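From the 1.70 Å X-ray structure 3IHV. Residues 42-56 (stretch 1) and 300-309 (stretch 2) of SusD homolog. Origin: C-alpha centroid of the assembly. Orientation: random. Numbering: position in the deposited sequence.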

# COMPACT_ATOMS: atom_id res chain seq x y z
N SER A 42 -3.23 -3.45 -3.67
CA SER A 42 -1.88 -3.76 -3.22
C SER A 42 -0.90 -3.67 -4.38
O SER A 42 0.13 -2.96 -4.31
CB SER A 42 -1.83 -5.13 -2.61
OG SER A 42 -2.44 -6.10 -3.49
N ILE A 43 -1.25 -4.32 -5.48
CA ILE A 43 -0.29 -4.47 -6.57
C ILE A 43 -0.64 -3.78 -7.88
O ILE A 43 0.10 -2.92 -8.33
CB ILE A 43 -0.09 -6.00 -6.88
CG1 ILE A 43 0.46 -6.75 -5.66
CG2 ILE A 43 0.81 -6.22 -8.13
CD1 ILE A 43 0.38 -8.29 -5.79
N LEU A 44 -1.79 -4.11 -8.43
CA LEU A 44 -2.10 -3.77 -9.82
C LEU A 44 -2.23 -2.30 -10.11
O LEU A 44 -1.78 -1.86 -11.15
CB LEU A 44 -3.37 -4.51 -10.31
CG LEU A 44 -3.70 -4.49 -11.79
CD1 LEU A 44 -2.59 -5.15 -12.66
CD2 LEU A 44 -5.09 -5.15 -12.02
N PHE A 45 -2.84 -1.55 -9.20
CA PHE A 45 -3.10 -0.14 -9.45
C PHE A 45 -1.93 0.76 -9.07
O PHE A 45 -2.07 1.99 -9.16
CB PHE A 45 -4.33 0.35 -8.67
CG PHE A 45 -5.64 -0.35 -9.02
CD1 PHE A 45 -5.79 -1.19 -10.13
CD2 PHE A 45 -6.78 0.00 -8.31
CE1 PHE A 45 -7.03 -1.75 -10.42
CE2 PHE A 45 -8.00 -0.56 -8.63
CZ PHE A 45 -8.10 -1.44 -9.68
N ASN A 46 -0.80 0.18 -8.67
CA ASN A 46 0.33 0.94 -8.16
C ASN A 46 1.56 0.86 -9.05
O ASN A 46 2.64 1.21 -8.62
CB ASN A 46 0.66 0.40 -6.77
CG ASN A 46 -0.50 0.59 -5.81
OD1 ASN A 46 -1.16 1.61 -5.86
ND2 ASN A 46 -0.75 -0.38 -4.92
N LEU A 47 1.38 0.35 -10.25
CA LEU A 47 2.49 0.20 -11.17
C LEU A 47 2.65 1.37 -12.11
O LEU A 47 1.76 2.24 -12.25
CB LEU A 47 2.30 -1.10 -11.95
CG LEU A 47 2.45 -2.36 -11.12
CD1 LEU A 47 1.85 -3.53 -11.90
CD2 LEU A 47 3.92 -2.63 -10.75
N GLY A 48 3.80 1.44 -12.75
CA GLY A 48 4.04 2.46 -13.77
C GLY A 48 4.61 3.73 -13.23
O GLY A 48 4.03 4.82 -13.38
N THR A 49 5.76 3.60 -12.59
CA THR A 49 6.44 4.73 -11.96
C THR A 49 7.94 4.71 -12.31
O THR A 49 8.36 4.09 -13.30
CB THR A 49 6.31 4.63 -10.40
OG1 THR A 49 7.01 3.49 -9.93
CG2 THR A 49 4.82 4.50 -10.01
N ASP A 50 8.75 5.44 -11.52
CA ASP A 50 10.19 5.40 -11.66
C ASP A 50 10.83 4.15 -11.08
O ASP A 50 12.01 3.91 -11.35
CB ASP A 50 10.85 6.65 -11.10
CG ASP A 50 10.44 6.99 -9.66
OD1 ASP A 50 9.37 6.53 -9.17
OD2 ASP A 50 11.20 7.78 -9.04
N ILE A 51 10.09 3.37 -10.30
CA ILE A 51 10.65 2.19 -9.68
C ILE A 51 10.11 0.86 -10.18
O ILE A 51 10.83 -0.12 -10.13
CB ILE A 51 10.56 2.27 -8.11
CG1 ILE A 51 9.18 2.00 -7.56
CG2 ILE A 51 11.13 3.62 -7.63
CD1 ILE A 51 9.08 1.90 -6.01
N SER A 52 8.86 0.83 -10.69
CA SER A 52 8.31 -0.42 -11.14
C SER A 52 7.33 -0.26 -12.28
O SER A 52 6.75 0.83 -12.49
CB SER A 52 7.68 -1.21 -9.98
OG SER A 52 6.47 -0.64 -9.59
N GLN A 53 7.14 -1.38 -12.97
CA GLN A 53 6.22 -1.44 -14.09
C GLN A 53 5.79 -2.86 -14.29
O GLN A 53 6.43 -3.83 -13.79
CB GLN A 53 6.89 -0.91 -15.38
CG GLN A 53 8.13 -1.71 -15.85
CD GLN A 53 8.66 -1.26 -17.20
OE1 GLN A 53 7.92 -0.75 -18.02
NE2 GLN A 53 9.96 -1.52 -17.45
N VAL A 54 4.74 -3.03 -15.08
CA VAL A 54 4.29 -4.37 -15.40
C VAL A 54 5.27 -5.02 -16.42
O VAL A 54 5.91 -4.33 -17.19
CB VAL A 54 2.87 -4.36 -15.94
CG1 VAL A 54 2.81 -3.77 -17.39
CG2 VAL A 54 2.30 -5.77 -15.91
N GLU A 55 5.36 -6.34 -16.40
CA GLU A 55 6.17 -7.11 -17.32
C GLU A 55 5.77 -6.87 -18.78
O GLU A 55 4.61 -6.59 -19.07
CB GLU A 55 5.98 -8.62 -17.02
CG GLU A 55 6.80 -9.59 -17.86
CD GLU A 55 6.26 -9.87 -19.25
OE1 GLU A 55 5.04 -9.70 -19.53
OE2 GLU A 55 7.12 -10.29 -20.07
N GLY A 56 6.75 -7.02 -19.66
CA GLY A 56 6.50 -6.99 -21.12
C GLY A 56 6.81 -5.67 -21.78
O GLY A 56 7.16 -4.69 -21.13
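Stretch 2, residues 300-309: ANVKVVHTFV

Stretch 2 lies along stretch 1 as an antiparallel partner strand. Its residues 302-304 are extended, with phi/psi from -90/117 at Val302 to -111/148 at Lys303, and they pair with strand 52-54. The N-to-C directions of the two strands make an angle of 139°, so the pairing is antiparallel but clearly splayed, and the axes approach to 4.7 Å. The register follows from the nearest CA pairs: Ile51 CA to Val305 CA is 5.0 Å, Ser52 CA to Val304 CA 4.5 Å, Gln53 CA to Lys303 CA 5.4 Å, Val54 CA to Val302 CA 5.0 Å and Glu55 CA to Asn301 CA 5.0 Å. After the strand, Val305 occupies the N-cap position and the chain turns into a helix from His306 onward. Together the stretches bury 641 Å².

Four backbone hydrogen bonds fix this register. Gln53 and Lys303 form the hydrogen-bonded pair, with Gln53 N donating to Lys303 O at 2.9 Å (161° at the hydrogen) and Lys303 N to Gln53 O at 2.8 Å (164°). Beyond the strand ends, Val305 N reaches Ile51 O at 2.9 Å and 166°, while Glu55 N reaches Asn301 O at 2.8 Å; the latter is more bent, at 138°. Ser52-Val304 and Val54-Val302 are the non-hydrogen-bonded pairs. Here CA-H...O contacts supplement the ladder: Ser52 CA to Lys303 O is 3.3 Å, Val54 CA to Asn301 O 3.5 Å and Val304 CA to Ile51 O 3.5 Å.

Side chains alternate across the sheet. Ser52, Val54, Val302 and Val304 share one face, where Val302 also meets the earlier part of stretch 1: its CG2 lies 3.6 Å from Ile43 CG2, and its CG1 3.7 Å from Leu47 CD2. Two segments of stretch 1, the helical end and the following loop, thus pack against one valine. On the other face are Gln53 and Lys303. The lysine aliphatic chain runs beside Glu55, with Lys303 CG 3.6 Å from Glu55 CA and Lys303 CE 3.8 Å from Glu55 CG, while Lys303 NZ turns back to Ala300 O at 3.0 Å, within its own stretch.

The helical end of stretch 2 packs on the loop that precedes strand 52-54. Ile51 lies over a face of the Phe308 ring: its CG2 is 3.6 Å from the ring centroid and 7° off the normal, the geometry of a CH-pi contact, and Ile51 CB is 3.7 Å from Phe308 CD2. Val305 points toward the same loop, with its CB 3.4 Å from Asp50 O and its CG2 3.5 Å from Ser52 N.

Two waters complete the polar contacts. Water 1 donates to Asp50 O at 2.8 Å and hydrogen-bonds Thr307 OG1 at 2.8 Å, linking the loop to the helix. Water 2 accepts from Gln53 NE2, its oxygen 3.1 Å from that nitrogen, and donates to Val304 O at 2.8 Å.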

# COMPACT_ATOMS: atom_id res chain seq x y z
N ALA A 300 5.16 -13.36 -11.05
CA ALA A 300 6.19 -12.31 -10.90
C ALA A 300 6.16 -11.28 -12.02
O ALA A 300 7.14 -11.08 -12.72
CB ALA A 300 7.60 -12.96 -10.78
N ASN A 301 5.00 -10.70 -12.21
CA ASN A 301 4.76 -9.72 -13.26
C ASN A 301 5.12 -8.28 -12.91
O ASN A 301 5.03 -7.37 -13.77
CB ASN A 301 3.28 -9.81 -13.70
CG ASN A 301 2.97 -11.10 -14.37
OD1 ASN A 301 3.77 -11.60 -15.15
ND2 ASN A 301 1.77 -11.63 -14.13
N VAL A 302 5.52 -8.03 -11.66
CA VAL A 302 5.97 -6.70 -11.26
C VAL A 302 7.48 -6.67 -11.51
O VAL A 302 8.24 -7.45 -10.92
CB VAL A 302 5.69 -6.39 -9.77
CG1 VAL A 302 6.38 -5.05 -9.39
CG2 VAL A 302 4.14 -6.38 -9.51
N LYS A 303 7.89 -5.80 -12.42
CA LYS A 303 9.27 -5.70 -12.81
C LYS A 303 9.85 -4.38 -12.32
O LYS A 303 9.14 -3.39 -12.21
CB LYS A 303 9.39 -5.82 -14.34
CG LYS A 303 8.86 -7.10 -14.90
CD LYS A 303 9.46 -8.33 -14.19
CE LYS A 303 9.21 -9.61 -14.96
NZ LYS A 303 9.79 -10.77 -14.16
N VAL A 304 11.13 -4.40 -12.00
CA VAL A 304 11.80 -3.23 -11.45
C VAL A 304 12.42 -2.38 -12.55
O VAL A 304 13.13 -2.90 -13.43
CB VAL A 304 12.92 -3.63 -10.44
CG1 VAL A 304 13.63 -2.37 -9.88
CG2 VAL A 304 12.35 -4.52 -9.33
N VAL A 305 12.17 -1.07 -12.51
CA VAL A 305 12.74 -0.18 -13.50
C VAL A 305 14.25 -0.14 -13.30
O VAL A 305 14.73 0.17 -12.21
CB VAL A 305 12.08 1.20 -13.44
CG1 VAL A 305 12.77 2.21 -14.39
CG2 VAL A 305 10.54 1.09 -13.77
N HIS A 306 15.03 -0.45 -14.34
CA HIS A 306 16.47 -0.62 -14.10
C HIS A 306 17.23 0.63 -13.67
O HIS A 306 18.20 0.54 -12.92
CB HIS A 306 17.20 -1.31 -15.24
CG HIS A 306 18.45 -1.97 -14.77
ND1 HIS A 306 18.43 -3.03 -13.90
CD2 HIS A 306 19.76 -1.66 -14.97
CE1 HIS A 306 19.68 -3.40 -13.64
NE2 HIS A 306 20.50 -2.58 -14.28
N THR A 307 16.79 1.81 -14.11
CA THR A 307 17.42 3.04 -13.67
C THR A 307 17.32 3.23 -12.14
O THR A 307 18.22 3.82 -11.52
CB THR A 307 16.88 4.21 -14.43
OG1 THR A 307 15.46 4.10 -14.53
CG2 THR A 307 17.48 4.23 -15.90
N PHE A 308 16.25 2.73 -11.52
CA PHE A 308 16.13 2.73 -10.07
C PHE A 308 17.25 1.87 -9.46
O PHE A 308 17.94 2.29 -8.50
CB PHE A 308 14.74 2.23 -9.66
CG PHE A 308 14.51 2.15 -8.16
CD1 PHE A 308 14.76 3.23 -7.34
CD2 PHE A 308 13.96 1.00 -7.58
CE1 PHE A 308 14.51 3.17 -6.00
CE2 PHE A 308 13.72 0.94 -6.23
CZ PHE A 308 14.00 2.02 -5.45
N VAL A 309 17.42 0.67 -10.03
CA VAL A 309 18.50 -0.21 -9.63
C VAL A 309 19.85 0.50 -9.74
O VAL A 309 20.66 0.44 -8.79
CB VAL A 309 18.56 -1.53 -10.45
CG1 VAL A 309 19.84 -2.35 -10.08
CG2 VAL A 309 17.29 -2.34 -10.30
O HOH W 1 14.17 5.34 -12.38
O HOH W 2 11.85 -3.37 -15.90